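Translation initiation factor eIF2B subunit epsilon (Schizosaccharomyces pombe, PDB 5B04) forms part of the eIF2B complex, which catalyses the exchange of GDP for GTP on the gamma subunit of translation initiation factor eIF2. Local coordinates at residues Val63-Ala74 and Pro92-Glu102. Residues are numbered along the deposited sequence; the frame is centred on the assembly and turned at random.
Sequences VQEVYVFCCAHA and PFSVNTIVSRE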
loop_
_atom_site.group_PDB
_atom_site.type_symbol
_atom_site.label_atom_id
_atom_site.label_comp_id
_atom_site.label_asym_id
_atom_site.label_seq_id
_atom_site.Cartn_x
_atom_site.Cartn_y
_atom_site.Cartn_z
ATOM N N VAL I 63 23.919 37.269 32.294
ATOM C CA VAL I 63 24.734 38.199 33.067
ATOM C C VAL I 63 24.904 39.509 32.303
ATOM O O VAL I 63 25.115 39.505 31.090
ATOM C CB VAL I 63 26.117 37.595 33.392
ATOM C CG1 VAL I 63 27.017 38.625 34.055
ATOM C CG2 VAL I 63 25.963 36.368 34.278
ATOM N N GLN I 64 24.796 40.627 33.014
ATOM C CA GLN I 64 24.910 41.946 32.402
ATOM C C GLN I 64 26.264 42.594 32.679
ATOM O O GLN I 64 26.651 43.552 32.011
ATOM C CB GLN I 64 23.794 42.863 32.911
ATOM C CG GLN I 64 22.387 42.320 32.723
ATOM C CD GLN I 64 21.819 42.619 31.349
ATOM O OE1 GLN I 64 22.491 42.439 30.333
ATOM N NE2 GLN I 64 20.575 43.082 31.312
ATOM N N GLU I 65 26.986 42.059 33.660
ATOM C CA GLU I 65 28.179 42.721 34.173
ATOM C C GLU I 65 29.174 41.716 34.752
ATOM O O GLU I 65 28.838 40.947 35.645
ATOM C CB GLU I 65 27.767 43.748 35.231
ATOM C CG GLU I 65 28.869 44.651 35.745
ATOM C CD GLU I 65 28.321 45.764 36.619
ATOM O OE1 GLU I 65 28.897 46.026 37.694
ATOM O OE2 GLU I 65 27.304 46.376 36.228
ATOM N N VAL I 66 30.400 41.716 34.242
ATOM C CA VAL I 66 31.389 40.737 34.684
ATOM C C VAL I 66 32.664 41.387 35.212
ATOM O O VAL I 66 33.232 42.274 34.574
ATOM C CB VAL I 66 31.757 39.763 33.542
ATOM C CG1 VAL I 66 32.923 38.871 33.946
ATOM C CG2 VAL I 66 30.551 38.922 33.156
ATOM N N TYR I 67 33.103 40.945 36.387
ATOM C CA TYR I 67 34.378 41.378 36.943
ATOM C C TYR I 67 35.336 40.202 37.066
ATOM O O TYR I 67 35.063 39.236 37.778
ATOM C CB TYR I 67 34.181 42.044 38.304
ATOM C CG TYR I 67 33.404 43.334 38.232
ATOM C CD1 TYR I 67 33.976 44.482 37.700
ATOM C CD2 TYR I 67 32.097 43.405 38.694
ATOM C CE1 TYR I 67 33.269 45.664 37.629
ATOM C CE2 TYR I 67 31.384 44.582 38.629
ATOM C CZ TYR I 67 31.973 45.710 38.095
ATOM O OH TYR I 67 31.263 46.886 38.028
ATOM N N VAL I 68 36.460 40.290 36.364
ATOM C CA VAL I 68 37.434 39.209 36.353
ATOM C C VAL I 68 38.629 39.518 37.248
ATOM O O VAL I 68 39.543 40.241 36.849
ATOM C CB VAL I 68 37.937 38.920 34.926
ATOM C CG1 VAL I 68 38.785 37.658 34.910
ATOM C CG2 VAL I 68 36.763 38.786 33.969
ATOM N N PHE I 69 38.612 38.975 38.461
ATOM C CA PHE I 69 39.752 39.088 39.361
ATOM C C PHE I 69 40.924 38.285 38.814
ATOM O O PHE I 69 40.835 37.066 38.661
ATOM C CB PHE I 69 39.390 38.605 40.767
ATOM C CG PHE I 69 38.646 39.619 41.588
ATOM C CD1 PHE I 69 39.327 40.624 42.254
ATOM C CD2 PHE I 69 37.267 39.564 41.701
ATOM C CE1 PHE I 69 38.650 41.555 43.015
ATOM C CE2 PHE I 69 36.583 40.496 42.460
ATOM C CZ PHE I 69 37.276 41.492 43.117
ATOM N N CYS I 70 42.023 38.971 38.517
ATOM C CA CYS I 70 43.176 38.323 37.905
ATOM C C CYS I 70 44.493 38.910 38.400
ATOM O O CYS I 70 44.604 40.117 38.615
ATOM C CB CYS I 70 43.092 38.436 36.383
ATOM S SG CYS I 70 42.982 40.129 35.765
ATOM N N CYS I 71 45.490 38.049 38.575
ATOM C CA CYS I 71 46.798 38.478 39.055
ATOM C C CYS I 71 47.895 38.249 38.019
ATOM O O CYS I 71 48.289 39.173 37.308
ATOM C CB CYS I 71 47.155 37.754 40.353
ATOM S SG CYS I 71 48.863 38.001 40.886
ATOM N N ALA I 72 48.387 37.016 37.942
ATOM C CA ALA I 72 49.488 36.687 37.041
ATOM C C ALA I 72 49.085 36.843 35.578
ATOM O O ALA I 72 48.012 36.396 35.170
ATOM C CB ALA I 72 49.988 35.275 37.305
ATOM N N HIS I 73 49.958 37.486 34.807
ATOM C CA HIS I 73 49.745 37.731 33.382
ATOM C C HIS I 73 48.459 38.505 33.112
ATOM O O HIS I 73 47.833 38.331 32.068
ATOM C CB HIS I 73 49.724 36.412 32.605
ATOM C CG HIS I 73 51.027 35.677 32.626
ATOM N ND1 HIS I 73 52.130 36.095 31.914
ATOM C CD2 HIS I 73 51.400 34.545 33.269
ATOM C CE1 HIS I 73 53.129 35.255 32.120
ATOM N NE2 HIS I 73 52.712 34.306 32.938
ATOM N N ALA I 74 48.078 39.369 34.050
ATOM C CA ALA I 74 46.857 40.158 33.922
ATOM C C ALA I 74 46.915 41.085 32.712
ATOM O O ALA I 74 45.883 41.554 32.230
ATOM C CB ALA I 74 46.606 40.958 35.190
ATOM N N PRO I 92 26.732 40.765 25.252
ATOM C CA PRO I 92 25.651 40.595 26.229
ATOM C C PRO I 92 25.965 41.277 27.556
ATOM O O PRO I 92 25.063 41.794 28.212
ATOM C CB PRO I 92 25.569 39.074 26.406
ATOM C CG PRO I 92 26.214 38.506 25.187
ATOM C CD PRO I 92 27.295 39.473 24.825
ATOM N N PHE I 93 27.239 41.273 27.938
ATOM C CA PHE I 93 27.658 41.873 29.198
ATOM C C PHE I 93 28.924 42.710 29.048
ATOM O O PHE I 93 29.720 42.493 28.134
ATOM C CB PHE I 93 27.878 40.790 30.260
ATOM C CG PHE I 93 28.761 39.656 29.808
ATOM C CD1 PHE I 93 30.140 39.794 29.787
ATOM C CD2 PHE I 93 28.210 38.445 29.423
ATOM C CE1 PHE I 93 30.950 38.750 29.381
ATOM C CE2 PHE I 93 29.015 37.399 29.015
ATOM C CZ PHE I 93 30.387 37.551 28.996
ATOM N N SER I 94 29.099 43.664 29.955
ATOM C CA SER I 94 30.323 44.451 30.010
ATOM C C SER I 94 31.365 43.713 30.840
ATOM O O SER I 94 31.041 43.125 31.873
ATOM C CB SER I 94 30.055 45.836 30.603
ATOM O OG SER I 94 29.751 45.746 31.984
ATOM N N VAL I 95 32.614 43.737 30.389
ATOM C CA VAL I 95 33.678 43.043 31.100
ATOM C C VAL I 95 34.701 44.020 31.666
ATOM O O VAL I 95 35.262 44.842 30.941
ATOM C CB VAL I 95 34.403 42.035 30.192
ATOM C CG1 VAL I 95 35.143 41.010 31.036
ATOM C CG2 VAL I 95 33.413 41.346 29.269
ATOM N N ASN I 96 34.934 43.925 32.971
ATOM C CA ASN I 96 35.929 44.754 33.639
ATOM C C ASN I 96 36.903 43.901 34.442
ATOM O O ASN I 96 36.493 43.008 35.182
ATOM C CB ASN I 96 35.252 45.780 34.549
ATOM C CG ASN I 96 34.515 46.851 33.773
ATOM O OD1 ASN I 96 35.026 47.385 32.789
ATOM N ND2 ASN I 96 33.302 47.172 34.211
ATOM N N THR I 97 38.192 44.176 34.290
ATOM C CA THR I 97 39.215 43.427 35.007
ATOM C C THR I 97 39.575 44.107 36.321
ATOM O O THR I 97 39.549 45.333 36.425
ATOM C CB THR I 97 40.493 43.261 34.163
ATOM O OG1 THR I 97 40.999 44.552 33.799
ATOM C CG2 THR I 97 40.197 42.468 32.903
ATOM N N ILE I 98 39.902 43.303 37.327
ATOM C CA ILE I 98 40.376 43.827 38.601
ATOM C C ILE I 98 41.692 43.161 38.984
ATOM O O ILE I 98 41.715 42.000 39.395
ATOM C CB ILE I 98 39.352 43.615 39.733
ATOM C CG1 ILE I 98 38.026 44.299 39.393
ATOM C CG2 ILE I 98 39.899 44.154 41.045
ATOM C CD1 ILE I 98 36.975 44.167 40.474
ATOM N N VAL I 99 42.786 43.900 38.838
ATOM C CA VAL I 99 44.106 43.371 39.151
ATOM C C VAL I 99 44.324 43.309 40.658
ATOM O O VAL I 99 44.132 44.299 41.364
ATOM C CB VAL I 99 45.221 44.216 38.512
ATOM C CG1 VAL I 99 46.569 43.535 38.693
ATOM C CG2 VAL I 99 44.933 44.442 37.036
ATOM N N SER I 100 44.719 42.138 41.144
ATOM C CA SER I 100 45.009 41.953 42.560
ATOM C C SER I 100 46.413 41.397 42.751
ATOM O O SER I 100 47.162 41.233 41.786
ATOM C CB SER I 100 43.979 41.024 43.203
ATOM O OG SER I 100 44.251 40.841 44.582
ATOM N N ARG I 101 46.768 41.109 43.998
ATOM C CA ARG I 101 48.078 40.552 44.307
ATOM C C ARG I 101 48.030 39.027 44.348
ATOM O O ARG I 101 46.951 38.432 44.325
ATOM C CB ARG I 101 48.596 41.109 45.634
ATOM C CG ARG I 101 47.963 42.430 46.041
ATOM C CD ARG I 101 48.034 42.619 47.542
ATOM N NE ARG I 101 47.125 41.711 48.231
ATOM C CZ ARG I 101 47.169 41.454 49.533
ATOM N NH1 ARG I 101 48.085 42.038 50.294
ATOM N NH2 ARG I 101 46.300 40.612 50.074
ATOM N N GLU I 102 49.207 38.410 44.414
ATOM C CA GLU I 102 49.363 36.961 44.286
ATOM C C GLU I 102 48.458 36.138 45.202
ATOM O O GLU I 102 48.158 36.543 46.325
ATOM C CB GLU I 102 50.821 36.573 44.546
ATOM C CG GLU I 102 51.796 37.079 43.496
ATOM C CD GLU I 102 53.234 36.734 43.827
ATOM O OE1 GLU I 102 53.492 36.273 44.959
ATOM O OE2 GLU I 102 54.107 36.922 42.953
#
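Ile98 lies alongside the ring of Phe69, the two projecting from neighbouring strands on the same face of the sheet. Its CD1 sits over one ring face in a CH-pi contact, 4.2 Å from the centroid of the Phe69 ring, while Ile98 CG2 meets CE1 of that ring at 3.5 Å. With CG1 of Ile98 anti to the carbonyl carbon (chi1 -59°), its CD1 also comes within 4.1 Å of Tyr67 CD1 on the neighbouring strand. The Tyr67 ring runs beside Asn96, whose CB is 3.6 Å from Tyr67 CD1. Tyr67 OH donates a hydrogen bond to Glu65 OE1, approaching out of the plane of the carboxylate. Replacing Tyr67 by an alanine removes the hydroxyl and the ring, which would probably leave the Glu65 carboxylate without this donor and open a gap beside Asn96 CB and Ile98 CD1. On the other face of the sheet, Val66 CG2 rests on the Phe93 ring, 3.5 Å from CD1 of Phe93, and Val68 CG2 packs on Val95 CG1. Helix 74-83 covers this face through Ile77 and Ile81, completing a beta-alpha-beta unit of the nucleotidyltransferase-like domain; strand 19-23 flanks strand 65-70. Seven backbone hydrogen bonds join the parallel strands, from Ser94 N to Gln64 O at one end to Ser100 N to Cys70 O at the other; that from Ile98 N to Val68 O is almost straight at hydrogen (176°). Beyond the ladder, Cys71 SG lies 3.6 Å from Glu102 N. The chemistry is thus of two kinds: amide-to-carbonyl bonds set the parallel register, and mainly apolar contacts line both faces, with the Tyr67-Glu65 bond as a polar addition.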